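Local coordinates for protein beta-galactosidase (Bacteroides thetaiotaomicron, PDB 5MUJ) that probably hydrolyses arabinofuranosidic linkages in plant pectin, and binds a chain B glycan of rhamnogalacturonan II in its pocket, at residues Tyr256-His264 and Ala304-Asp314; Asp86-Ile94 and Asp118-Pro126. All coordinates share one frame; numbering follows the deposited sequence.

Interaction 1: Tyr256-His264 and Ala304-Asp314; sequences YPGNPVFAH and AASYDLVNWTD
V261 lies opposite V310, their CA atoms 5.6 Å apart, and F262 opposite W312, where an irregular loop runs beside the edge of a blade hairpin. The five four-stranded antiparallel sheets form a five-bladed beta-propeller, and this seam joins the loop after strand 254-255 of one blade to strands 299-306 and 313-314 of the next. V261 and F262 form a classic beta bulge facing V242. A water bridges the backbones, donating to V261 O and accepting from W312 N.

Upstream, the Y256 hydroxyl end lies across the isopropyl group of V310, OH to CG1 3.4 Å, the two side chains at about a right angle. V261 CG2 rests near W312 NE1 at 4.0 Å, while that NE1 donates to L309 O. F262 has its CG opposite the backbone N (chi1 -168°), which carries the ring in so that CD1 reaches W312 CB at 3.8 Å and CZ reaches A304 CB at 3.9 Å; Y287 meets the same ring edge-to-face.

The polar end is a pairing of H264 and D314. D314 OD1 bonds to the Y287 hydroxyl and H264 ND1 to T271 OG1, so each group has a second polar partner. Between them H264 NE2 donates to D314 OD2 over 2.7 Å at 163°, the oxygen lying nearly in the imidazole plane but approached from above the carboxylate plane.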
ATOM      1  N   TYR A 256       7.115  -1.780  17.924  1.00 14.58           N
ATOM      2  CA  TYR A 256       6.683  -0.751  18.839  1.00 14.42           C
ATOM      3  C   TYR A 256       5.904  -1.444  19.953  1.00 15.05           C
ATOM      4  O   TYR A 256       4.994  -2.264  19.680  1.00 15.98           O
ATOM      5  CB  TYR A 256       5.842   0.320  18.114  1.00 13.15           C
ATOM      6  CG  TYR A 256       5.237   1.349  19.041  1.00 12.14           C
ATOM      7  CD1 TYR A 256       6.046   2.226  19.755  1.00 14.53           C
ATOM      8  CD2 TYR A 256       3.857   1.457  19.195  1.00 13.93           C
ATOM      9  CE1 TYR A 256       5.508   3.173  20.609  1.00 15.42           C
ATOM     10  CE2 TYR A 256       3.293   2.408  20.037  1.00 15.35           C
ATOM     11  CZ  TYR A 256       4.114   3.265  20.740  1.00 17.71           C
ATOM     12  OH  TYR A 256       3.591   4.225  21.588  1.00 17.35           O
ATOM     13  N   PRO A 257       6.288  -1.174  21.225  1.00 14.69           N
ATOM     14  CA  PRO A 257       5.634  -1.899  22.298  1.00 15.67           C
ATOM     15  C   PRO A 257       4.149  -1.646  22.389  1.00 16.87           C
ATOM     16  O   PRO A 257       3.450  -2.510  22.882  1.00 20.25           O
ATOM     17  CB  PRO A 257       6.316  -1.348  23.546  1.00 14.45           C
ATOM     18  CG  PRO A 257       7.677  -1.071  23.106  1.00 13.05           C
ATOM     19  CD  PRO A 257       7.450  -0.424  21.752  1.00 13.11           C
ATOM     20  N   GLY A 258       3.683  -0.481  21.929  1.00 18.18           N
ATOM     21  CA  GLY A 258       2.266  -0.131  21.961  1.00 19.11           C
ATOM     22  C   GLY A 258       1.429  -0.592  20.782  1.00 18.05           C
ATOM     23  O   GLY A 258       0.284  -0.170  20.658  1.00 18.91           O
ATOM     24  N   ASN A 259       1.965  -1.482  19.939  1.00 16.01           N
ATOM     25  CA  ASN A 259       1.190  -2.033  18.812  1.00 14.10           C
ATOM     26  C   ASN A 259      -0.050  -2.851  19.230  1.00 13.61           C
ATOM     27  O   ASN A 259      -0.065  -3.455  20.354  1.00 16.15           O
ATOM     28  CB  ASN A 259       2.047  -2.959  17.970  1.00 13.45           C
ATOM     29  CG  ASN A 259       2.973  -2.226  17.043  1.00 12.38           C
ATOM     30  OD1 ASN A 259       2.728  -1.070  16.723  1.00 14.36           O
ATOM     31  ND2 ASN A 259       4.069  -2.875  16.633  1.00 11.38           N
ATOM     32  N   PRO A 260      -1.094  -2.920  18.388  1.00 13.57           N
ATOM     33  CA  PRO A 260      -1.260  -2.134  17.125  1.00 13.43           C
ATOM     34  C   PRO A 260      -1.644  -0.682  17.414  1.00 14.43           C
ATOM     35  O   PRO A 260      -2.248  -0.398  18.437  1.00 18.59           O
ATOM     36  CB  PRO A 260      -2.385  -2.888  16.385  1.00 14.40           C
ATOM     37  CG  PRO A 260      -3.115  -3.676  17.440  1.00 14.96           C
ATOM     38  CD  PRO A 260      -2.174  -3.912  18.600  1.00 15.53           C
ATOM     39  N   VAL A 261      -1.293   0.251  16.526  1.00 12.70           N
ATOM     40  CA  VAL A 261      -1.591   1.663  16.746  1.00 15.23           C
ATOM     41  C   VAL A 261      -2.883   2.143  16.036  1.00 14.40           C
ATOM     42  O   VAL A 261      -3.325   3.261  16.269  1.00 16.29           O
ATOM     43  CB  VAL A 261      -0.435   2.571  16.286  1.00 16.35           C
ATOM     44  CG1 VAL A 261       0.828   2.237  17.052  1.00 16.51           C
ATOM     45  CG2 VAL A 261      -0.221   2.518  14.761  1.00 16.14           C
ATOM     46  N   PHE A 262      -3.451   1.310  15.170  1.00 13.47           N
ATOM     47  CA  PHE A 262      -4.667   1.691  14.476  1.00 12.75           C
ATOM     48  C   PHE A 262      -5.413   0.470  14.012  1.00 12.12           C
ATOM     49  O   PHE A 262      -4.862  -0.350  13.312  1.00 13.67           O
ATOM     50  CB  PHE A 262      -4.329   2.560  13.269  1.00 11.48           C
ATOM     51  CG  PHE A 262      -5.517   3.236  12.663  1.00 13.12           C
ATOM     52  CD1 PHE A 262      -6.372   4.044  13.412  1.00 14.57           C
ATOM     53  CD2 PHE A 262      -5.741   3.111  11.313  1.00 13.60           C
ATOM     54  CE1 PHE A 262      -7.460   4.677  12.829  1.00 13.07           C
ATOM     55  CE2 PHE A 262      -6.822   3.723  10.725  1.00 14.09           C
ATOM     56  CZ  PHE A 262      -7.690   4.508  11.472  1.00 13.01           C
ATOM     57  N   ALA A 263      -6.671   0.359  14.437  1.00 13.60           N
ATOM     58  CA  ALA A 263      -7.479  -0.791  14.155  1.00 14.95           C
ATOM     59  C   ALA A 263      -8.940  -0.401  14.237  1.00 14.92           C
ATOM     60  O   ALA A 263      -9.285   0.577  14.893  1.00 19.18           O
ATOM     61  CB  ALA A 263      -7.204  -1.888  15.168  1.00 15.59           C
ATOM     62  N   HIS A 264      -9.781  -1.212  13.600  1.00 14.34           N
ATOM     63  CA  HIS A 264     -11.233  -1.143  13.754  1.00 17.21           C
ATOM     64  C   HIS A 264     -11.769  -2.513  14.140  1.00 17.75           C
ATOM     65  O   HIS A 264     -11.695  -3.458  13.371  1.00 18.63           O
ATOM     66  CB  HIS A 264     -11.835  -0.654  12.444  1.00 17.53           C
ATOM     67  CG  HIS A 264     -11.375   0.710  12.077  1.00 17.99           C
ATOM     68  ND1 HIS A 264     -10.330   0.933  11.201  1.00 16.68           N
ATOM     69  CD2 HIS A 264     -11.815   1.933  12.462  1.00 19.08           C
ATOM     70  CE1 HIS A 264     -10.148   2.236  11.073  1.00 19.66           C
ATOM     71  NE2 HIS A 264     -11.039   2.863  11.820  1.00 20.50           N
ATOM     72  N   ALA A 304      -6.945   8.969   8.503  1.00 12.42           N
ATOM     73  CA  ALA A 304      -6.784   9.372   9.873  1.00 11.16           C
ATOM     74  C   ALA A 304      -5.674  10.398   9.998  1.00 12.10           C
ATOM     75  O   ALA A 304      -4.888  10.589   9.062  1.00 12.69           O
ATOM     76  CB  ALA A 304      -6.488   8.131  10.737  1.00 11.81           C
ATOM     77  N   ALA A 305      -5.567  11.065  11.145  1.00 13.19           N
ATOM     78  CA  ALA A 305      -4.474  12.009  11.350  1.00 14.95           C
ATOM     79  C   ALA A 305      -3.919  11.928  12.782  1.00 13.07           C
ATOM     80  O   ALA A 305      -4.609  11.438  13.683  1.00 13.80           O
ATOM     81  CB  ALA A 305      -4.886  13.446  10.971  1.00 16.15           C
ATOM     82  N   SER A 306      -2.673  12.358  12.944  1.00 12.56           N
ATOM     83  CA  SER A 306      -1.940  12.224  14.218  1.00 13.72           C
ATOM     84  C   SER A 306      -0.821  13.243  14.310  1.00 13.96           C
ATOM     85  O   SER A 306      -0.233  13.618  13.295  1.00 16.32           O
ATOM     86  CB  SER A 306      -1.348  10.817  14.351  1.00 14.63           C
ATOM     87  OG  SER A 306      -0.609  10.742  15.526  1.00 15.48           O
ATOM     88  N   TYR A 307      -0.526  13.716  15.521  1.00 15.97           N
ATOM     89  CA  TYR A 307       0.642  14.603  15.738  1.00 17.29           C
ATOM     90  C   TYR A 307       1.899  13.817  16.140  1.00 19.85           C
ATOM     91  O   TYR A 307       3.030  14.322  15.972  1.00 18.94           O
ATOM     92  CB  TYR A 307       0.355  15.670  16.794  1.00 18.43           C
ATOM     93  CG  TYR A 307      -0.682  16.659  16.357  1.00 20.69           C
ATOM     94  CD1 TYR A 307      -0.364  17.649  15.418  1.00 23.63           C
ATOM     95  CD2 TYR A 307      -1.980  16.624  16.870  1.00 22.24           C
ATOM     96  CE1 TYR A 307      -1.315  18.568  14.997  1.00 23.37           C
ATOM     97  CE2 TYR A 307      -2.939  17.532  16.445  1.00 22.11           C
ATOM     98  CZ  TYR A 307      -2.600  18.506  15.511  1.00 25.64           C
ATOM     99  OH  TYR A 307      -3.532  19.434  15.072  1.00 31.66           O
ATOM    100  N   ASP A 308       1.689  12.584  16.617  1.00 19.38           N
ATOM    101  CA  ASP A 308       2.744  11.783  17.274  1.00 19.17           C
ATOM    102  C   ASP A 308       3.023  10.375  16.695  1.00 18.23           C
ATOM    103  O   ASP A 308       3.775   9.604  17.291  1.00 18.68           O
ATOM    104  CB  ASP A 308       2.426  11.680  18.772  1.00 19.06           C
ATOM    105  CG  ASP A 308       1.190  10.849  19.076  1.00 18.83           C
ATOM    106  OD1 ASP A 308       0.736  10.052  18.232  1.00 19.42           O
ATOM    107  OD2 ASP A 308       0.667  10.992  20.200  1.00 22.27           O
ATOM    108  N   LEU A 309       2.413  10.058  15.554  1.00 17.63           N
ATOM    109  CA  LEU A 309       2.529   8.771  14.859  1.00 16.37           C
ATOM    110  C   LEU A 309       1.880   7.571  15.535  1.00 13.86           C
ATOM    111  O   LEU A 309       1.786   6.529  14.906  1.00 14.16           O
ATOM    112  CB  LEU A 309       3.981   8.439  14.479  1.00 16.40           C
ATOM    113  CG  LEU A 309       4.631   9.396  13.480  1.00 18.06           C
ATOM    114  CD1 LEU A 309       6.123   9.092  13.359  1.00 17.72           C
ATOM    115  CD2 LEU A 309       3.987   9.270  12.109  1.00 18.29           C
ATOM    116  N   VAL A 310       1.369   7.726  16.764  1.00 14.64           N
ATOM    117  CA  VAL A 310       0.860   6.599  17.550  1.00 16.21           C
ATOM    118  C   VAL A 310      -0.652   6.673  17.830  1.00 14.06           C
ATOM    119  O   VAL A 310      -1.342   5.670  17.752  1.00 18.29           O
ATOM    120  CB  VAL A 310       1.647   6.493  18.865  1.00 18.02           C
ATOM    121  CG1 VAL A 310       0.954   5.543  19.826  1.00 20.28           C
ATOM    122  CG2 VAL A 310       3.078   6.038  18.562  1.00 17.72           C
ATOM    123  N   ASN A 311      -1.139   7.856  18.179  1.00 15.47           N
ATOM    124  CA  ASN A 311      -2.547   8.075  18.464  1.00 16.98           C
ATOM    125  C   ASN A 311      -3.202   8.713  17.251  1.00 16.97           C
ATOM    126  O   ASN A 311      -2.862   9.827  16.892  1.00 16.68           O
ATOM    127  CB  ASN A 311      -2.688   8.984  19.671  1.00 17.68           C
ATOM    128  CG  ASN A 311      -2.048   8.402  20.896  1.00 22.09           C
ATOM    129  OD1 ASN A 311      -1.050   8.905  21.372  1.00 23.61           O
ATOM    130  ND2 ASN A 311      -2.591   7.303  21.364  1.00 28.07           N
ATOM    131  N   TRP A 312      -4.136   7.990  16.647  1.00 14.85           N
ATOM    132  CA  TRP A 312      -4.700   8.361  15.345  1.00 14.06           C
ATOM    133  C   TRP A 312      -6.142   8.754  15.518  1.00 14.30           C
ATOM    134  O   TRP A 312      -6.889   8.037  16.143  1.00 19.76           O
ATOM    135  CB  TRP A 312      -4.547   7.175  14.397  1.00 12.99           C
ATOM    136  CG  TRP A 312      -3.106   7.017  14.000  1.00 13.88           C
ATOM    137  CD1 TRP A 312      -2.183   6.188  14.566  1.00 14.67           C
ATOM    138  CD2 TRP A 312      -2.398   7.756  12.963  1.00 13.23           C
ATOM    139  NE1 TRP A 312      -0.942   6.385  13.983  1.00 12.71           N
ATOM    140  CE2 TRP A 312      -1.060   7.298  12.964  1.00 12.10           C
ATOM    141  CE3 TRP A 312      -2.774   8.739  12.029  1.00 12.84           C
ATOM    142  CZ2 TRP A 312      -0.082   7.812  12.098  1.00 12.23           C
ATOM    143  CZ3 TRP A 312      -1.803   9.251  11.137  1.00 10.49           C
ATOM    144  CH2 TRP A 312      -0.472   8.789  11.178  1.00 10.57           C
ATOM    145  N   THR A 313      -6.525   9.905  14.954  1.00 13.24           N
ATOM    146  CA  THR A 313      -7.917  10.357  14.978  1.00 13.09           C
ATOM    147  C   THR A 313      -8.488  10.008  13.607  1.00 12.88           C
ATOM    148  O   THR A 313      -7.919  10.411  12.585  1.00 16.14           O
ATOM    149  CB  THR A 313      -8.004  11.876  15.193  1.00 15.20           C
ATOM    150  OG1 THR A 313      -7.409  12.238  16.454  1.00 16.67           O
ATOM    151  CG2 THR A 313      -9.461  12.353  15.156  1.00 15.36           C
ATOM    152  N   ASP A 314      -9.595   9.288  13.587  1.00 12.45           N
ATOM    153  CA  ASP A 314     -10.223   8.796  12.362  1.00 14.50           C
ATOM    154  C   ASP A 314     -11.115   9.894  11.775  1.00 15.23           C
ATOM    155  O   ASP A 314     -11.793  10.580  12.500  1.00 15.48           O
ATOM    156  CB  ASP A 314     -11.051   7.548  12.713  1.00 16.52           C
ATOM    157  CG  ASP A 314     -11.136   6.511  11.616  1.00 18.95           C
ATOM    158  OD1 ASP A 314     -10.596   6.687  10.507  1.00 22.51           O
ATOM    159  OD2 ASP A 314     -11.777   5.458  11.905  1.00 21.57           O
TER
HETATM  160  O   HOH W   1      -4.558   5.428  17.493  1.00 23.97           O

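Interaction 2: Asp86-Ile94 and Asp118-Pro126; sequences DGRGYETWI and DCNQRGGFP
T92 OG1 is gripped twice by the neighbouring strand: it donates to R122 O over 2.7 Å and accepts from G124 N at the same length. OG1 stands beside its own backbone N, which places the hydroxyl between R122 O and G124 N, where it does work that a backbone pair would do in a sheet. Strands 90-94 and 121-126 run in broadly the same direction, 37° apart, and belong to adjacent blades of the propeller, so this is a seam between sheets. One main-chain bond joins them, R122 N to Y90 O, 2.8 Å.

Q121 bends at chi2 to bring its amide over the chain at G89 and Y90, where OE1 takes the Y90 N-H at 3.1 Å from above its carbonyl plane; the amide also has a polar partner in G155. G89 CA sits 3.1 Å from N120 O in a CH...O contact, and any side chain there would collide with that oxygen. Further out, R88 is fully extended and its NE donates to N120 OD1 over 2.9 Å at 157°, close to the guanidinium plane, with the amide turned 71° to it. NH2 of R88 makes a salt bridge with D114, and N120 ND2 bonds to E154 O. A methionine in place of R88 would probably leave N120 OD1 without this donor and the D114 carboxylate without its positive mate.

R122 turns its own guanidinium away, NH1 pairing with D118 OD2 at 2.9 Å, NH2 with E181, and NE bonding to S111 O. T92 and Q121 thus offer side-chain partners to the neighbouring main chain, and R88 pairs with N120 through side chains, so side-chain groups take over most of the polar pairing where the two blades meet.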
ATOM      1  N   ASP A  86      -4.952 -20.549  -8.614  1.00 19.39           N
ATOM      2  CA  ASP A  86      -4.376 -20.896  -9.919  1.00 17.95           C
ATOM      3  C   ASP A  86      -3.064 -20.192 -10.225  1.00 15.75           C
ATOM      4  O   ASP A  86      -2.288 -20.702 -11.023  1.00 21.96           O
ATOM      5  CB  ASP A  86      -5.373 -20.737 -11.074  1.00 19.33           C
ATOM      6  CG  ASP A  86      -5.779 -19.295 -11.334  1.00 22.12           C
ATOM      7  OD1 ASP A  86      -5.862 -18.496 -10.375  1.00 22.34           O
ATOM      8  OD2 ASP A  86      -6.056 -18.974 -12.513  1.00 25.72           O
ATOM      9  N   GLY A  87      -2.795 -19.063  -9.575  1.00 14.10           N
ATOM     10  CA  GLY A  87      -1.616 -18.272  -9.877  1.00 14.81           C
ATOM     11  C   GLY A  87      -0.471 -18.697  -9.003  1.00 14.66           C
ATOM     12  O   GLY A  87      -0.666 -19.325  -7.981  1.00 14.85           O
ATOM     13  N   ARG A  88       0.728 -18.341  -9.399  1.00 11.90           N
ATOM     14  CA  ARG A  88       1.916 -18.646  -8.626  1.00 12.62           C
ATOM     15  C   ARG A  88       2.053 -17.709  -7.415  1.00 13.16           C
ATOM     16  O   ARG A  88       2.471 -18.148  -6.329  1.00 13.89           O
ATOM     17  CB  ARG A  88       3.158 -18.539  -9.497  1.00 13.13           C
ATOM     18  CG  ARG A  88       4.452 -18.812  -8.754  1.00 13.42           C
ATOM     19  CD  ARG A  88       5.648 -18.914  -9.671  1.00 14.02           C
ATOM     20  NE  ARG A  88       6.874 -19.178  -8.913  1.00 14.25           N
ATOM     21  CZ  ARG A  88       8.091 -19.350  -9.433  1.00 16.07           C
ATOM     22  NH1 ARG A  88       8.281 -19.259 -10.754  1.00 17.87           N
ATOM     23  NH2 ARG A  88       9.133 -19.591  -8.627  1.00 15.99           N
ATOM     24  N   GLY A  89       1.724 -16.432  -7.615  1.00 13.43           N
ATOM     25  CA  GLY A  89       1.886 -15.410  -6.603  1.00 12.02           C
ATOM     26  C   GLY A  89       2.246 -14.047  -7.177  1.00 11.05           C
ATOM     27  O   GLY A  89       2.155 -13.838  -8.367  1.00 12.70           O
ATOM     28  N   TYR A  90       2.626 -13.131  -6.309  1.00 11.04           N
ATOM     29  CA  TYR A  90       3.050 -11.799  -6.661  1.00 11.41           C
ATOM     30  C   TYR A  90       4.420 -11.675  -7.315  1.00 10.19           C
ATOM     31  O   TYR A  90       5.396 -12.294  -6.859  1.00 13.04           O
ATOM     32  CB  TYR A  90       3.028 -10.910  -5.430  1.00 11.63           C
ATOM     33  CG  TYR A  90       1.676 -10.443  -4.918  1.00 12.06           C
ATOM     34  CD1 TYR A  90       0.614 -10.177  -5.786  1.00 10.86           C
ATOM     35  CD2 TYR A  90       1.489 -10.192  -3.565  1.00 11.79           C
ATOM     36  CE1 TYR A  90      -0.602  -9.699  -5.326  1.00 11.06           C
ATOM     37  CE2 TYR A  90       0.270  -9.752  -3.080  1.00 12.57           C
ATOM     38  CZ  TYR A  90      -0.778  -9.499  -3.961  1.00 13.27           C
ATOM     39  OH  TYR A  90      -1.971  -9.032  -3.498  1.00 14.00           O
ATOM     40  N   GLU A  91       4.475 -10.859  -8.398  1.00 10.56           N
ATOM     41  CA  GLU A  91       5.694 -10.148  -8.829  1.00 10.14           C
ATOM     42  C   GLU A  91       5.460  -8.640  -8.819  1.00 10.31           C
ATOM     43  O   GLU A  91       4.323  -8.194  -8.785  1.00 11.00           O
ATOM     44  CB  GLU A  91       6.191 -10.606 -10.224  1.00 10.17           C
ATOM     45  CG  GLU A  91       6.585 -12.071 -10.293  1.00 11.48           C
ATOM     46  CD  GLU A  91       7.138 -12.487 -11.619  1.00 10.96           C
ATOM     47  OE1 GLU A  91       6.412 -12.346 -12.654  1.00 12.88           O
ATOM     48  OE2 GLU A  91       8.305 -12.897 -11.625  1.00 10.98           O
ATOM     49  N   THR A  92       6.549  -7.884  -8.799  1.00  9.68           N
ATOM     50  CA  THR A  92       6.466  -6.454  -8.764  1.00 10.23           C
ATOM     51  C   THR A  92       7.014  -5.951 -10.103  1.00  9.94           C
ATOM     52  O   THR A  92       8.085  -6.347 -10.584  1.00 11.32           O
ATOM     53  CB  THR A  92       7.240  -5.867  -7.615  1.00  9.33           C
ATOM     54  OG1 THR A  92       6.828  -6.504  -6.395  1.00 11.62           O
ATOM     55  CG2 THR A  92       7.024  -4.355  -7.478  1.00  9.08           C
ATOM     56  N   TRP A  93       6.222  -5.039 -10.659  1.00  9.02           N
ATOM     57  CA  TRP A  93       6.497  -4.385 -11.948  1.00  9.12           C
ATOM     58  C   TRP A  93       6.612  -2.869 -11.707  1.00 10.70           C
ATOM     59  O   TRP A  93       6.209  -2.303 -10.686  1.00 11.75           O
ATOM     60  CB  TRP A  93       5.364  -4.690 -12.946  1.00  9.74           C
ATOM     61  CG  TRP A  93       5.218  -6.105 -13.343  1.00 11.08           C
ATOM     62  CD1 TRP A  93       4.846  -7.155 -12.528  1.00 13.40           C
ATOM     63  CD2 TRP A  93       5.415  -6.673 -14.627  1.00 10.72           C
ATOM     64  NE1 TRP A  93       4.814  -8.339 -13.227  1.00 13.01           N
ATOM     65  CE2 TRP A  93       5.161  -8.076 -14.530  1.00 11.26           C
ATOM     66  CE3 TRP A  93       5.796  -6.138 -15.862  1.00 11.48           C
ATOM     67  CZ2 TRP A  93       5.273  -8.930 -15.618  1.00 11.22           C
ATOM     68  CZ3 TRP A  93       5.929  -6.982 -16.926  1.00 13.34           C
ATOM     69  CH2 TRP A  93       5.638  -8.345 -16.834  1.00 11.33           C
ATOM     70  N   ILE A  94       7.080  -2.216 -12.748  1.00 10.90           N
ATOM     71  CA  ILE A  94       7.220  -0.740 -12.784  1.00 10.76           C
ATOM     72  C   ILE A  94       6.671  -0.160 -14.109  1.00 10.85           C
ATOM     73  O   ILE A  94       6.867  -0.734 -15.171  1.00 12.22           O
ATOM     74  CB  ILE A  94       8.662  -0.278 -12.455  1.00 12.28           C
ATOM     75  CG1 ILE A  94       8.713   1.192 -12.068  1.00 13.18           C
ATOM     76  CG2 ILE A  94       9.628  -0.532 -13.613  1.00 10.95           C
ATOM     77  CD1 ILE A  94      10.035   1.638 -11.493  1.00 13.79           C
ATOM     78  N   ASP A 118      11.279 -16.469  -0.476  1.00 14.08           N
ATOM     79  CA  ASP A 118      10.238 -15.693  -1.135  1.00 13.07           C
ATOM     80  C   ASP A 118      10.043 -16.152  -2.584  1.00 11.38           C
ATOM     81  O   ASP A 118       9.758 -15.341  -3.455  1.00 14.18           O
ATOM     82  CB  ASP A 118      10.601 -14.207  -1.062  1.00 10.99           C
ATOM     83  CG  ASP A 118      11.980 -13.899  -1.623  1.00 13.94           C
ATOM     84  OD1 ASP A 118      12.635 -14.848  -2.170  1.00 14.37           O
ATOM     85  OD2 ASP A 118      12.409 -12.700  -1.549  1.00 15.26           O
ATOM     86  N   CYS A 119      10.223 -17.437  -2.879  1.00 13.72           N
ATOM     87  CA  CYS A 119      10.241 -17.875  -4.279  1.00 14.71           C
ATOM     88  C   CYS A 119       8.950 -17.611  -5.049  1.00 14.75           C
ATOM     89  O   CYS A 119       9.007 -17.338  -6.242  1.00 17.01           O
ATOM     90  CB  CYS A 119      10.619 -19.339  -4.378  1.00 17.52           C
ATOM     91  SG  CYS A 119       9.479 -20.405  -3.491  1.00 22.19           S
ATOM     92  N   ASN A 120       7.805 -17.618  -4.368  1.00 13.20           N
ATOM     93  CA  ASN A 120       6.475 -17.523  -5.016  1.00 12.28           C
ATOM     94  C   ASN A 120       5.708 -16.203  -4.804  1.00 12.64           C
ATOM     95  O   ASN A 120       4.778 -15.916  -5.561  1.00 13.47           O
ATOM     96  CB  ASN A 120       5.603 -18.721  -4.574  1.00 13.53           C
ATOM     97  CG  ASN A 120       6.114 -20.038  -5.111  1.00 14.17           C
ATOM     98  OD1 ASN A 120       6.676 -20.088  -6.209  1.00 15.08           O
ATOM     99  ND2 ASN A 120       5.900 -21.124  -4.367  1.00 14.29           N
ATOM    100  N   GLN A 121       6.110 -15.389  -3.818  1.00 11.51           N
ATOM    101  CA  GLN A 121       5.451 -14.110  -3.511  1.00 11.92           C
ATOM    102  C   GLN A 121       6.479 -13.017  -3.345  1.00 11.79           C
ATOM    103  O   GLN A 121       7.348 -13.117  -2.483  1.00 13.12           O
ATOM    104  CB  GLN A 121       4.618 -14.187  -2.229  1.00 10.63           C
ATOM    105  CG  GLN A 121       3.643 -15.374  -2.173  1.00 10.44           C
ATOM    106  CD  GLN A 121       2.395 -15.150  -3.028  1.00 11.91           C
ATOM    107  OE1 GLN A 121       2.117 -14.039  -3.435  1.00 14.77           O
ATOM    108  NE2 GLN A 121       1.652 -16.191  -3.284  1.00 11.19           N
ATOM    109  N   ARG A 122       6.425 -12.020  -4.240  1.00 10.93           N
ATOM    110  CA  ARG A 122       7.401 -10.928  -4.298  1.00 10.50           C
ATOM    111  C   ARG A 122       6.644  -9.634  -4.580  1.00 10.41           C
ATOM    112  O   ARG A 122       6.645  -9.145  -5.730  1.00 12.28           O
ATOM    113  CB  ARG A 122       8.434 -11.185  -5.421  1.00 10.60           C
ATOM    114  CG  ARG A 122       9.238 -12.490  -5.247  1.00 12.52           C
ATOM    115  CD  ARG A 122      10.547 -12.332  -4.502  1.00 13.63           C
ATOM    116  NE  ARG A 122      11.573 -11.822  -5.391  1.00 12.87           N
ATOM    117  CZ  ARG A 122      12.653 -11.128  -5.047  1.00 14.20           C
ATOM    118  NH1 ARG A 122      12.957 -10.894  -3.772  1.00 16.66           N
ATOM    119  NH2 ARG A 122      13.475 -10.698  -6.004  1.00 16.22           N
ATOM    120  N   GLY A 123       5.978  -9.056  -3.578  1.00 10.89           N
ATOM    121  CA  GLY A 123       5.127  -7.867  -3.805  1.00  9.81           C
ATOM    122  C   GLY A 123       5.678  -6.656  -3.091  1.00  9.75           C
ATOM    123  O   GLY A 123       5.489  -6.480  -1.895  1.00 13.00           O
ATOM    124  N   GLY A 124       6.226  -5.694  -3.838  1.00  9.41           N
ATOM    125  CA  GLY A 124       7.058  -4.647  -3.271  1.00 11.09           C
ATOM    126  C   GLY A 124       6.524  -3.238  -3.166  1.00 10.12           C
ATOM    127  O   GLY A 124       5.639  -2.813  -3.953  1.00 13.27           O
ATOM    128  N   PHE A 125       7.120  -2.475  -2.234  1.00  9.69           N
ATOM    129  CA  PHE A 125       6.667  -1.175  -1.817  1.00 10.25           C
ATOM    130  C   PHE A 125       7.906  -0.304  -1.566  1.00 10.94           C
ATOM    131  O   PHE A 125       8.600  -0.389  -0.561  1.00 11.71           O
ATOM    132  CB  PHE A 125       5.823  -1.216  -0.563  1.00 10.55           C
ATOM    133  CG  PHE A 125       4.772  -2.290  -0.580  1.00 13.51           C
ATOM    134  CD1 PHE A 125       3.617  -2.163  -1.324  1.00 15.07           C
ATOM    135  CD2 PHE A 125       4.982  -3.445   0.128  1.00 15.41           C
ATOM    136  CE1 PHE A 125       2.673  -3.186  -1.341  1.00 16.51           C
ATOM    137  CE2 PHE A 125       4.066  -4.475   0.131  1.00 17.30           C
ATOM    138  CZ  PHE A 125       2.909  -4.356  -0.618  1.00 16.99           C
ATOM    139  N   PRO A 126       8.270   0.538  -2.529  1.00 11.35           N
ATOM    140  CA  PRO A 126       9.432   1.361  -2.275  1.00 11.70           C
ATOM    141  C   PRO A 126       9.423   2.083  -0.924  1.00 12.28           C
ATOM    142  O   PRO A 126       8.349   2.384  -0.369  1.00 12.44           O
ATOM    143  CB  PRO A 126       9.390   2.353  -3.440  1.00 12.03           C
ATOM    144  CG  PRO A 126       8.843   1.534  -4.541  1.00 13.40           C
ATOM    145  CD  PRO A 126       7.816   0.635  -3.923  1.00 10.97           C
TER

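Overall arrangement
Both contacts are seams between successive blades of the same propeller, but they lie on opposite sides of the chain's centre, with their own centres 28 Å apart and nearest atoms about 15 Å apart, so neither touches the other. Interaction 2 is complete in sequence before interaction 1 begins. It is also the one nearer the glycan: the Y90 side chain, whose hydroxyl bonds to E159, is about 5 Å from a bound rhamnose and about 8 Å from an arabinose. In interaction 1 the side chain of H264 is about 13 Å from a bound rhamnose, too far for direct contact. Buried, mostly polar bonding marks the seam earlier in the sequence; apolar packing with one His-carboxylate bond marks the later one.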